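Side-chain contacts in MgGH51 (Meripilus giganteus, PDB 6ZPV), which hydrolyses alpha-L-arabinofuranosidic linkages as a fungal member of glycoside hydrolase family GH51, probably releasing terminal arabinofuranosyl units from arabinose-containing glycans: residues V46-A51 with L78-Q83; W57-I60 with K64-V67; N411-D416 with T534-I539; L467-D472 with S526-N531. All blocks are in the same frame, centred on the assembly; numbering follows the deposited sequence.

Contact 1: V46-A51 with L78-Q83; sequences VTPNTA and LPNSLQ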
loop_
_atom_site.group_PDB
_atom_site.type_symbol
_atom_site.label_atom_id
_atom_site.label_comp_id
_atom_site.label_asym_id
_atom_site.label_seq_id
_atom_site.Cartn_x
_atom_site.Cartn_y
_atom_site.Cartn_z
ATOM N N VAL A 46 -4.104 14.708 -18.008
ATOM C CA VAL A 46 -3.160 14.795 -19.134
ATOM C C VAL A 46 -3.567 15.956 -20.038
ATOM O O VAL A 46 -4.691 16.453 -19.969
ATOM C CB VAL A 46 -3.101 13.483 -19.956
ATOM C CG1 VAL A 46 -2.647 12.341 -19.055
ATOM C CG2 VAL A 46 -4.436 13.157 -20.612
ATOM N N THR A 47 -2.630 16.388 -20.887
ATOM C CA THR A 47 -2.826 17.540 -21.787
ATOM C C THR A 47 -3.331 17.032 -23.127
ATOM O O THR A 47 -2.685 16.210 -23.813
ATOM C CB THR A 47 -1.510 18.296 -21.948
ATOM O OG1 THR A 47 -1.058 18.716 -20.679
ATOM C CG2 THR A 47 -1.670 19.462 -22.896
ATOM N N PRO A 48 -4.519 17.492 -23.589
ATOM C CA PRO A 48 -5.028 17.072 -24.899
ATOM C C PRO A 48 -4.042 17.272 -26.029
ATOM O O PRO A 48 -3.233 18.193 -26.003
ATOM C CB PRO A 48 -6.273 17.938 -25.044
ATOM C CG PRO A 48 -6.710 18.285 -23.668
ATOM C CD PRO A 48 -5.458 18.376 -22.867
ATOM N N ASN A 49 -4.181 16.388 -27.022
ATOM C CA ASN A 49 -3.446 16.548 -28.281
ATOM C C ASN A 49 -1.928 16.442 -28.085
ATOM O O ASN A 49 -1.140 17.114 -28.777
ATOM C CB ASN A 49 -3.871 17.820 -29.031
ATOM C CG ASN A 49 -5.362 17.797 -29.361
ATOM O OD1 ASN A 49 -5.834 16.882 -30.091
ATOM N ND2 ASN A 49 -6.126 18.665 -28.709
ATOM N N THR A 50 -1.501 15.594 -27.147
ATOM C CA THR A 50 -0.096 15.243 -26.940
ATOM C C THR A 50 0.054 13.731 -26.932
ATOM O O THR A 50 -0.896 12.976 -26.664
ATOM C CB THR A 50 0.436 15.757 -25.599
ATOM O OG1 THR A 50 -0.246 15.141 -24.481
ATOM C CG2 THR A 50 0.316 17.267 -25.483
ATOM N N ALA A 51 1.265 13.243 -27.210
ATOM C CA ALA A 51 1.597 11.815 -27.161
ATOM C C ALA A 51 1.411 11.335 -25.725
ATOM O O ALA A 51 0.882 10.229 -25.540
ATOM C CB ALA A 51 2.998 11.613 -27.679
ATOM N N LEU A 78 -14.123 14.522 -15.716
ATOM C CA LEU A 78 -13.398 13.762 -16.745
ATOM C C LEU A 78 -13.493 14.516 -18.060
ATOM O O LEU A 78 -14.169 14.067 -19.017
ATOM C CB LEU A 78 -13.954 12.321 -16.858
ATOM C CG LEU A 78 -13.844 11.488 -15.562
ATOM C CD1 LEU A 78 -14.544 10.139 -15.781
ATOM C CD2 LEU A 78 -12.386 11.283 -15.139
ATOM N N PRO A 79 -12.775 15.655 -18.162
ATOM C CA PRO A 79 -12.970 16.528 -19.329
ATOM C C PRO A 79 -12.373 16.013 -20.635
ATOM O O PRO A 79 -12.694 16.569 -21.695
ATOM C CB PRO A 79 -12.256 17.818 -18.890
ATOM C CG PRO A 79 -11.201 17.340 -17.906
ATOM C CD PRO A 79 -11.929 16.268 -17.151
ATOM N N ASN A 80 -11.519 14.983 -20.568
ATOM C CA ASN A 80 -10.863 14.468 -21.766
ATOM C C ASN A 80 -11.555 13.219 -22.254
ATOM O O ASN A 80 -12.011 12.400 -21.495
ATOM C CB ASN A 80 -9.393 14.173 -21.436
ATOM C CG ASN A 80 -8.571 15.411 -21.092
ATOM O OD1 ASN A 80 -8.874 16.515 -21.578
ATOM N ND2 ASN A 80 -7.528 15.199 -20.264
ATOM N N SER A 81 -11.562 13.082 -23.585
ATOM C CA SER A 81 -12.086 11.925 -24.298
ATOM C C SER A 81 -11.072 11.394 -25.302
ATOM O O SER A 81 -10.240 12.178 -25.806
ATOM C CB SER A 81 -13.381 12.247 -25.048
ATOM O OG SER A 81 -14.387 12.621 -24.142
ATOM N N LEU A 82 -11.171 10.114 -25.629
ATOM C CA LEU A 82 -10.441 9.526 -26.756
ATOM C C LEU A 82 -11.312 9.725 -28.005
ATOM O O LEU A 82 -12.398 9.145 -28.100
ATOM C CB LEU A 82 -10.141 8.068 -26.476
ATOM C CG LEU A 82 -9.391 7.331 -27.551
ATOM C CD1 LEU A 82 -7.961 7.861 -27.681
ATOM C CD2 LEU A 82 -9.386 5.832 -27.263
ATOM N N GLN A 83 -10.793 10.465 -28.954
ATOM C CA GLN A 83 -11.428 10.627 -30.261
ATOM C C GLN A 83 -10.841 9.551 -31.199
ATOM O O GLN A 83 -9.628 9.561 -31.491
ATOM C CB GLN A 83 -11.146 12.025 -30.804
ATOM C CG GLN A 83 -11.758 12.246 -32.171
ATOM C CD GLN A 83 -11.321 13.598 -32.686
ATOM O OE1 GLN A 83 -12.083 14.586 -32.541
ATOM N NE2 GLN A 83 -10.065 13.665 -33.159
#
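Pro48 and Asn80 mark the closest approach of the two backbones, their CA atoms 7.1 Å apart, where an irregular loop passes the start of strand 80-85. The gap is bridged from one side by the amide of Asn80. With CG opposite the carbonyl carbon (chi1 -65°), this side chain reaches toward the loop, and ND2 donates a hydrogen bond to Val46 O at 3.1 Å. The bond is bent, with 138° at the hydrogen, and the donor stands above the carbonyl plane and not on a lone pair. The same nitrogen has its stronger partner in Phe43 O, so one amide group serves two carbonyls of the loop. Beside the Val46 carbonyl, Val46 CG2 comes to 3.7 Å from Asn80 ND2. On the oxygen side, Pro48 CG comes to 3.5 Å from Asn80 OD1, the two side chains crossing at about a right angle. Within the loop, Thr50 OG1 donates to Thr47 O at 2.7 Å in the carbonyl plane and receives the backbone N-H of Ala53, which ties the turn to itself. A leucine in place of Asn80, similar in bulk but lacking an N-H, would probably leave the carbonyls of Val46 and Phe43 without their common donor. Strand 80-85 belongs to one sheet of an antiparallel beta sandwich inserted between the first two strands of the catalytic barrel. The chemistry implies that a buried amide fastens an irregular loop to this sandwich through backbone carbonyls, while proline and valine supply the apolar fit around it.

Contact 2: W57-I60 with K64-V67; sequences WHPI and KLAV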
loop_
_atom_site.group_PDB
_atom_site.type_symbol
_atom_site.label_atom_id
_atom_site.label_comp_id
_atom_site.label_asym_id
_atom_site.label_seq_id
_atom_site.Cartn_x
_atom_site.Cartn_y
_atom_site.Cartn_z
ATOM N N TRP A 57 -2.178 3.617 -24.722
ATOM C CA TRP A 57 -3.169 3.376 -25.780
ATOM C C TRP A 57 -2.492 3.286 -27.134
ATOM O O TRP A 57 -1.591 4.095 -27.434
ATOM C CB TRP A 57 -4.238 4.464 -25.790
ATOM C CG TRP A 57 -5.044 4.549 -24.559
ATOM C CD1 TRP A 57 -4.859 5.326 -23.456
ATOM C CD2 TRP A 57 -6.208 3.786 -24.267
ATOM N NE1 TRP A 57 -5.828 5.111 -22.527
ATOM C CE2 TRP A 57 -6.699 4.161 -22.986
ATOM C CE3 TRP A 57 -6.913 2.787 -24.973
ATOM C CZ2 TRP A 57 -7.865 3.616 -22.425
ATOM C CZ3 TRP A 57 -8.048 2.224 -24.397
ATOM C CH2 TRP A 57 -8.499 2.638 -23.147
ATOM N N HIS A 58 -2.951 2.407 -28.012
ATOM C CA HIS A 58 -2.330 2.194 -29.313
ATOM C C HIS A 58 -3.384 1.892 -30.351
ATOM O O HIS A 58 -4.352 1.177 -30.062
ATOM C CB HIS A 58 -1.361 0.983 -29.214
ATOM C CG HIS A 58 -0.353 1.113 -28.134
ATOM N ND1 HIS A 58 0.781 1.880 -28.272
ATOM C CD2 HIS A 58 -0.385 0.641 -26.860
ATOM C CE1 HIS A 58 1.437 1.856 -27.100
ATOM N NE2 HIS A 58 0.749 1.096 -26.229
ATOM N N PRO A 59 -3.204 2.320 -31.614
ATOM C CA PRO A 59 -4.184 1.966 -32.643
ATOM C C PRO A 59 -4.098 0.507 -33.028
ATOM O O PRO A 59 -3.050 -0.114 -32.958
ATOM C CB PRO A 59 -3.766 2.867 -33.808
ATOM C CG PRO A 59 -2.288 3.097 -33.593
ATOM C CD PRO A 59 -2.093 3.156 -32.099
ATOM N N ILE A 60 -5.230 0.010 -33.480
ATOM C CA ILE A 60 -5.330 -1.239 -34.257
ATOM C C ILE A 60 -5.548 -0.801 -35.700
ATOM O O ILE A 60 -6.470 -0.003 -35.972
ATOM C CB ILE A 60 -6.436 -2.176 -33.746
ATOM C CG1 ILE A 60 -6.089 -2.723 -32.372
ATOM C CG2 ILE A 60 -6.682 -3.286 -34.752
ATOM C CD1 ILE A 60 -7.220 -3.463 -31.704
ATOM N N LYS A 64 -7.269 6.292 -36.275
ATOM C CA LYS A 64 -6.715 7.594 -35.870
ATOM C C LYS A 64 -7.202 7.887 -34.454
ATOM O O LYS A 64 -8.404 7.860 -34.202
ATOM C CB LYS A 64 -7.098 8.683 -36.855
ATOM C CG LYS A 64 -6.547 8.441 -38.234
ATOM N N LEU A 65 -6.272 8.155 -33.566
ATOM C CA LEU A 65 -6.538 8.409 -32.144
ATOM C C LEU A 65 -6.026 9.808 -31.777
ATOM O O LEU A 65 -4.889 10.156 -32.150
ATOM C CB LEU A 65 -5.839 7.407 -31.247
ATOM C CG LEU A 65 -6.141 5.937 -31.502
ATOM C CD1 LEU A 65 -5.353 5.085 -30.528
ATOM C CD2 LEU A 65 -7.615 5.606 -31.450
ATOM N N ALA A 66 -6.743 10.496 -30.930
ATOM C CA ALA A 66 -6.276 11.731 -30.274
ATOM C C ALA A 66 -7.060 11.926 -28.991
ATOM O O ALA A 66 -8.235 11.611 -28.952
ATOM C CB ALA A 66 -6.504 12.963 -31.122
ATOM N N VAL A 67 -6.393 12.388 -27.949
ATOM C CA VAL A 67 -7.087 12.781 -26.721
ATOM C C VAL A 67 -7.490 14.237 -26.859
ATOM O O VAL A 67 -6.643 15.093 -27.071
ATOM C CB VAL A 67 -6.226 12.530 -25.472
ATOM C CG1 VAL A 67 -6.955 13.017 -24.240
ATOM C CG2 VAL A 67 -5.914 11.066 -25.389
#
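Leu65 meets Pro59 and the peptide bond ahead of it in van der Waals contact made by a single methyl group. Leu65 CD1 sits over the face of the peptide joining His58 to Pro59, 3.8 Å from His58 C and 3.7 Å from Pro59 N, and the proline ring adds an apolar touch, its CD atom at 4.1 Å from Leu65 CD1. The leucine is extended (chi2 180°), which carries CD1 straight out from its strand to the facing backbone. Leu54 and Phe84 flank it further. A leucine methyl has nothing to bond with the peptide, and the meeting is one of van der Waals surfaces.

Backbone hydrogen bonding takes each strand elsewhere. Strand 57-60 pairs with 93-98, through His58 with Thr97 and Ile60 with Gly95, whereas 64-69 pairs with 80-85. The two strands run in nearly opposite directions yet belong to different sheets, so the chain crosses from one layer of a beta sandwich to the other through residues 61-63, as in a beta arch.

The polar and aromatic groups of 57-60 are likewise used away from Leu65. His58 points away from the facing strand, hydrogen-bonds Glu99 through NE2 and lies about 3 Å from a bound sulfate, surroundings that would probably favour its protonated form. Trp57 turns its indole toward the rings of Phe43 and Phe195, with NE1 bonded to Asn40 O.

Contact 3: N411-D416 with T534-I539; sequences NAFYYD and TLHWSI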
loop_
_atom_site.group_PDB
_atom_site.type_symbol
_atom_site.label_atom_id
_atom_site.label_comp_id
_atom_site.label_asym_id
_atom_site.label_seq_id
_atom_site.Cartn_x
_atom_site.Cartn_y
_atom_site.Cartn_z
ATOM N N ASN A 411 21.293 -0.077 16.558
ATOM C CA ASN A 411 20.364 0.872 17.180
ATOM C C ASN A 411 19.136 0.159 17.702
ATOM O O ASN A 411 18.104 0.804 17.950
ATOM C CB ASN A 411 20.058 2.023 16.208
ATOM C CG ASN A 411 21.265 2.920 16.091
ATOM O OD1 ASN A 411 21.403 3.839 16.924
ATOM N ND2 ASN A 411 22.148 2.648 15.182
ATOM N N ALA A 412 19.237 -1.114 18.050
ATOM C CA ALA A 412 18.132 -1.880 18.662
ATOM C C ALA A 412 17.761 -1.354 20.044
ATOM O O ALA A 412 16.661 -1.671 20.516
ATOM C CB ALA A 412 18.503 -3.338 18.750
ATOM N N PHE A 413 18.606 -0.565 20.680
ATOM C CA PHE A 413 18.295 0.087 21.958
ATOM C C PHE A 413 17.818 1.518 21.776
ATOM O O PHE A 413 17.764 2.275 22.765
ATOM C CB PHE A 413 19.472 -0.034 22.935
ATOM C CG PHE A 413 19.650 -1.403 23.535
ATOM C CD1 PHE A 413 20.100 -2.456 22.790
ATOM C CD2 PHE A 413 19.334 -1.625 24.871
ATOM C CE1 PHE A 413 20.248 -3.702 23.354
ATOM C CE2 PHE A 413 19.476 -2.890 25.414
ATOM C CZ PHE A 413 19.916 -3.951 24.652
ATOM N N TYR A 414 17.348 1.878 20.592
ATOM C CA TYR A 414 16.882 3.243 20.294
ATOM C C TYR A 414 15.917 3.733 21.374
ATOM O O TYR A 414 16.017 4.891 21.824
ATOM C CB TYR A 414 16.228 3.284 18.912
ATOM C CG TYR A 414 15.813 4.664 18.480
ATOM C CD1 TYR A 414 16.690 5.494 17.798
ATOM C CD2 TYR A 414 14.568 5.159 18.713
ATOM C CE1 TYR A 414 16.311 6.771 17.389
ATOM C CE2 TYR A 414 14.186 6.423 18.276
ATOM C CZ TYR A 414 15.055 7.239 17.665
ATOM O OH TYR A 414 14.625 8.503 17.223
ATOM N N TYR A 415 14.934 2.925 21.750
ATOM C CA TYR A 415 13.851 3.357 22.660
ATOM C C TYR A 415 14.116 3.066 24.137
ATOM O O TYR A 415 13.356 3.555 25.000
ATOM C CB TYR A 415 12.497 2.805 22.236
ATOM C CG TYR A 415 11.916 3.471 21.008
ATOM C CD1 TYR A 415 11.356 4.738 21.106
ATOM C CD2 TYR A 415 11.931 2.872 19.771
ATOM C CE1 TYR A 415 10.859 5.391 19.983
ATOM C CE2 TYR A 415 11.424 3.497 18.662
ATOM C CZ TYR A 415 10.847 4.743 18.754
ATOM O OH TYR A 415 10.318 5.460 17.709
ATOM N N ASP A 416 15.167 2.312 24.467
ATOM C CA ASP A 416 15.342 1.894 25.880
ATOM C C ASP A 416 15.521 3.089 26.817
ATOM O O ASP A 416 15.082 2.964 27.980
ATOM C CB ASP A 416 16.494 0.926 26.019
ATOM C CG ASP A 416 16.141 -0.412 25.429
ATOM O OD1 ASP A 416 16.071 -0.543 24.170
ATOM O OD2 ASP A 416 15.908 -1.393 26.196
ATOM N N THR A 534 25.449 -7.949 17.457
ATOM C CA THR A 534 24.727 -8.521 16.300
ATOM C C THR A 534 23.580 -9.431 16.704
ATOM O O THR A 534 22.775 -9.765 15.817
ATOM C CB THR A 534 25.695 -9.250 15.393
ATOM O OG1 THR A 534 26.428 -10.190 16.176
ATOM C CG2 THR A 534 26.666 -8.329 14.716
ATOM N N LEU A 535 23.525 -9.924 17.944
ATOM C CA LEU A 535 22.576 -10.971 18.322
ATOM C C LEU A 535 21.537 -10.391 19.261
ATOM O O LEU A 535 21.866 -9.830 20.328
ATOM C CB LEU A 535 23.295 -12.121 19.032
ATOM C CG LEU A 535 22.421 -13.338 19.366
ATOM C CD1 LEU A 535 21.917 -14.032 18.116
ATOM C CD2 LEU A 535 23.199 -14.308 20.233
ATOM N N HIS A 536 20.256 -10.472 18.879
ATOM C CA HIS A 536 19.151 -9.851 19.638
ATOM C C HIS A 536 17.993 -10.807 19.722
ATOM O O HIS A 536 17.831 -11.704 18.900
ATOM C CB HIS A 536 18.723 -8.541 18.937
ATOM C CG HIS A 536 19.762 -7.477 18.996
ATOM N ND1 HIS A 536 19.777 -6.579 20.020
ATOM C CD2 HIS A 536 20.867 -7.300 18.215
ATOM C CE1 HIS A 536 20.900 -5.851 19.832
ATOM N NE2 HIS A 536 21.575 -6.266 18.778
ATOM N N TRP A 537 17.145 -10.609 20.725
ATOM C CA TRP A 537 15.962 -11.458 20.895
ATOM C C TRP A 537 14.896 -10.675 21.644
ATOM O O TRP A 537 15.184 -9.664 22.309
ATOM C CB TRP A 537 16.340 -12.751 21.673
ATOM C CG TRP A 537 17.023 -12.487 22.963
ATOM C CD1 TRP A 537 16.436 -12.219 24.179
ATOM C CD2 TRP A 537 18.458 -12.395 23.179
ATOM N NE1 TRP A 537 17.403 -11.946 25.111
ATOM C CE2 TRP A 537 18.646 -12.058 24.517
ATOM C CE3 TRP A 537 19.550 -12.537 22.344
ATOM C CZ2 TRP A 537 19.925 -11.860 25.061
ATOM C CZ3 TRP A 537 20.793 -12.383 22.884
ATOM C CH2 TRP A 537 20.983 -12.045 24.229
ATOM N N SER A 538 13.670 -11.185 21.580
ATOM C CA SER A 538 12.509 -10.642 22.315
ATOM C C SER A 538 11.517 -11.781 22.525
ATOM O O SER A 538 11.275 -12.567 21.589
ATOM C CB SER A 538 11.878 -9.484 21.552
ATOM O OG SER A 538 10.719 -9.005 22.221
ATOM N N ILE A 539 10.945 -11.861 23.727
ATOM C CA ILE A 539 10.075 -12.976 24.130
ATOM C C ILE A 539 8.737 -12.381 24.545
ATOM O O ILE A 539 8.664 -11.501 25.420
ATOM C CB ILE A 539 10.702 -13.826 25.234
ATOM C CG1 ILE A 539 12.097 -14.295 24.797
ATOM C CG2 ILE A 539 9.788 -14.956 25.568
ATOM C CD1 ILE A 539 12.899 -15.042 25.810
#
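Ala412 presses its methyl onto one face of the His536 imidazole, and this is the tight, buried half of the contact. The CB atom stands 4.0 Å from the ring centroid and 29° off the normal, a CH-pi approach displaced toward His536 CE1, which is 3.6 Å from Ala412 CB. A type I turn from Asn411 to Tyr414, closed by Tyr414 N to Asn411 O, puts Ala412 and Phe413 at its two central positions and so presents both to strand 535-541. The looser half belongs to Phe413, which is partly exposed. Its CE1 reaches His536 CE1 only at 4.2 Å, edge to edge, with no stacking of the rings; the phenyl has a cation-pi partner in Arg469 instead. Around the imidazole, Ala462 and Thr465 of helix 454-469 and Pro529 complete the packing, joining a loop of the catalytic barrel to the C-terminal beta domain. A bound sulfate lies about 5 Å from the His536 side chain. NE2 donates to Gly533 O, which fixes the rotation of the ring; the NE2 N-H is thus used close by in its own chain, and the ring offers the barrel loop its pi face and the CE1 edge.

Contact 4: L467-D472 with S526-N531; sequences LERNSD and STLPTN. With ACT (acetate ion), chain S.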
loop_
_atom_site.group_PDB
_atom_site.type_symbol
_atom_site.label_atom_id
_atom_site.label_comp_id
_atom_site.label_asym_id
_atom_site.label_seq_id
_atom_site.Cartn_x
_atom_site.Cartn_y
_atom_site.Cartn_z
ATOM N N LEU A 467 11.947 -2.692 19.314
ATOM C CA LEU A 467 10.575 -2.149 19.265
ATOM C C LEU A 467 9.667 -2.958 20.201
ATOM O O LEU A 467 8.836 -2.384 20.936
ATOM C CB LEU A 467 10.057 -2.141 17.836
ATOM C CG LEU A 467 10.833 -1.308 16.826
ATOM C CD1 LEU A 467 10.189 -1.427 15.459
ATOM C CD2 LEU A 467 10.909 0.152 17.215
ATOM N N GLU A 468 9.808 -4.270 20.158
ATOM C CA GLU A 468 8.942 -5.136 20.955
ATOM C C GLU A 468 9.273 -5.035 22.435
ATOM O O GLU A 468 8.370 -4.923 23.297
ATOM C CB GLU A 468 9.003 -6.586 20.422
ATOM C CG GLU A 468 7.994 -7.510 21.013
ATOM C CD GLU A 468 7.934 -8.847 20.285
ATOM O OE1 GLU A 468 8.712 -9.735 20.637
ATOM O OE2 GLU A 468 7.083 -8.961 19.346
ATOM N N ARG A 469 10.566 -5.044 22.795
ATOM C CA ARG A 469 10.938 -4.848 24.222
ATOM C C ARG A 469 10.377 -3.530 24.768
ATOM O O ARG A 469 9.940 -3.445 25.909
ATOM C CB ARG A 469 12.468 -4.878 24.332
ATOM C CG ARG A 469 12.952 -4.572 25.752
ATOM C CD ARG A 469 14.453 -4.816 25.978
ATOM N NE ARG A 469 15.274 -3.951 25.122
ATOM C CZ ARG A 469 15.871 -4.318 23.979
ATOM N NH1 ARG A 469 15.862 -5.564 23.540
ATOM N NH2 ARG A 469 16.498 -3.377 23.258
ATOM N N ASN A 470 10.461 -2.472 23.928
ATOM C CA ASN A 470 10.007 -1.103 24.296
ATOM C C ASN A 470 8.553 -0.852 23.919
ATOM O O ASN A 470 8.172 0.333 23.820
ATOM C CB ASN A 470 10.942 -0.091 23.706
ATOM C CG ASN A 470 12.344 -0.164 24.270
ATOM O OD1 ASN A 470 12.511 0.162 25.456
ATOM N ND2 ASN A 470 13.306 -0.603 23.468
ATOM N N SER A 471 7.748 -1.907 23.775
ATOM C CA SER A 471 6.331 -1.751 23.333
ATOM C C SER A 471 5.407 -1.250 24.439
ATOM O O SER A 471 4.213 -1.067 24.172
ATOM C CB SER A 471 5.843 -2.977 22.639
ATOM O OG SER A 471 5.833 -4.127 23.476
ATOM N N ASP A 472 5.946 -0.947 25.620
ATOM C CA ASP A 472 5.215 -0.121 26.578
ATOM C C ASP A 472 5.019 1.273 26.027
ATOM O O ASP A 472 3.991 1.905 26.339
ATOM C CB ASP A 472 5.892 -0.127 27.947
ATOM C CG ASP A 472 7.319 0.386 27.985
ATOM O OD1 ASP A 472 8.083 0.051 27.047
ATOM O OD2 ASP A 472 7.650 1.049 28.976
ATOM N N SER A 526 13.827 -10.626 29.637
ATOM C CA SER A 526 14.887 -11.638 29.536
ATOM C C SER A 526 16.214 -10.935 29.686
ATOM O O SER A 526 16.318 -9.690 29.591
ATOM C CB SER A 526 14.780 -12.426 28.245
ATOM O OG SER A 526 14.952 -11.580 27.105
ATOM N N THR A 527 17.281 -11.724 29.847
ATOM C CA THR A 527 18.633 -11.197 29.707
ATOM C C THR A 527 18.702 -10.217 28.551
ATOM O O THR A 527 18.247 -10.558 27.452
ATOM C CB THR A 527 19.591 -12.360 29.465
ATOM O OG1 THR A 527 19.412 -13.374 30.470
ATOM C CG2 THR A 527 21.042 -11.943 29.383
ATOM N N LEU A 528 19.302 -9.058 28.747
ATOM C CA LEU A 528 19.397 -8.090 27.661
ATOM C C LEU A 528 20.441 -8.498 26.643
ATOM O O LEU A 528 21.561 -8.880 27.011
ATOM C CB LEU A 528 19.707 -6.692 28.196
ATOM C CG LEU A 528 18.617 -6.005 28.988
ATOM C CD1 LEU A 528 19.148 -4.749 29.687
ATOM C CD2 LEU A 528 17.420 -5.659 28.160
ATOM N N PRO A 529 20.152 -8.339 25.338
ATOM C CA PRO A 529 21.208 -8.394 24.343
ATOM C C PRO A 529 22.306 -7.373 24.603
ATOM O O PRO A 529 22.076 -6.363 25.284
ATOM C CB PRO A 529 20.486 -8.052 23.010
ATOM C CG PRO A 529 19.043 -8.478 23.289
ATOM C CD PRO A 529 18.831 -8.087 24.734
ATOM N N THR A 530 23.465 -7.577 24.009
ATOM C CA THR A 530 24.529 -6.573 24.038
ATOM C C THR A 530 24.105 -5.362 23.194
ATOM O O THR A 530 23.790 -5.551 22.018
ATOM C CB THR A 530 25.827 -7.170 23.532
ATOM O OG1 THR A 530 26.153 -8.267 24.392
ATOM C CG2 THR A 530 26.945 -6.155 23.575
ATOM N N ASN A 531 24.182 -4.200 23.780
ATOM C CA ASN A 531 23.857 -2.941 23.106
ATOM C C ASN A 531 24.978 -2.655 22.087
ATOM O O ASN A 531 26.113 -2.403 22.510
ATOM C CB ASN A 531 23.641 -1.855 24.134
ATOM C CG ASN A 531 23.184 -0.553 23.537
ATOM O OD1 ASN A 531 23.225 -0.351 22.331
ATOM N ND2 ASN A 531 22.718 0.345 24.389
HETATM C C ACT S . 21.360 -11.801 32.983
HETATM O O ACT S . 21.418 -10.438 32.975
HETATM O OXT ACT S . 20.285 -12.527 32.968
HETATM C CH3 ACT S . 22.696 -12.618 32.880
#
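Arg469 leaves its helix with CG anti to the backbone N (chi1 175°) and bends at its third torsion (chi3 62°), a course that brings its aliphatic part against Leu528 and its guanidinium beside Pro529. Arg469 CD touches Leu528 CD2 at 3.8 Å, the two side chains crossing at about a right angle. Further along, Arg469 NH1 passes Pro529 CD at 4.1 Å as the arginine and the proline ring run past each other in opposite directions. Both are van der Waals contacts, the first between apolar carbons; the charge is met by a salt bridge from Arg469 NE to Asp416.

At the helix end, Glu468 O takes two donors from Ser471: its N at 3.1 Å and its OG at 2.7 Å, the latter on a lone pair in the carbonyl plane. Thr527 OG1 donates to acetate OXT at 2.8 Å and also receives Thr4 N, while Thr527 CG2 packs 3.6 Å from acetate C. The acetate probably comes from the crystallisation liquor. A valine in place of Thr527, matching its shape but not its hydroxyl, would probably leave Thr4 N and the acetate oxygen without their partner. Set between the last turn of helix 454-469, just ahead of the eighth barrel strand, and a loop leading into strand 535-541, the arrangement belongs to the seam between (beta/alpha)8 barrel and C-terminal beta domain characteristic of GH51 enzymes.

The four contacts form two clusters on opposite sides of the chain's centre. Contacts 1 and 2, with centres 11 Å apart, share one sheet of the inserted sandwich: strands 80-85 and 64-69 are neighbours there. Contact 1 is partly buried and turns on an amide; contact 2 lies at the surface and rests on van der Waals packing. Contacts 3 and 4, with centres about 5 Å apart, are both buried at the junction of barrel and C-terminal domain, and 467-472 is linked to both segments of contact 3, through Ser538 OG with Glu468 OE1 and the Asp416–Arg469 salt bridge. There apolar touches lie among charged and polar bonds. Contacts in different clusters have centres about 54 to 60 Å apart.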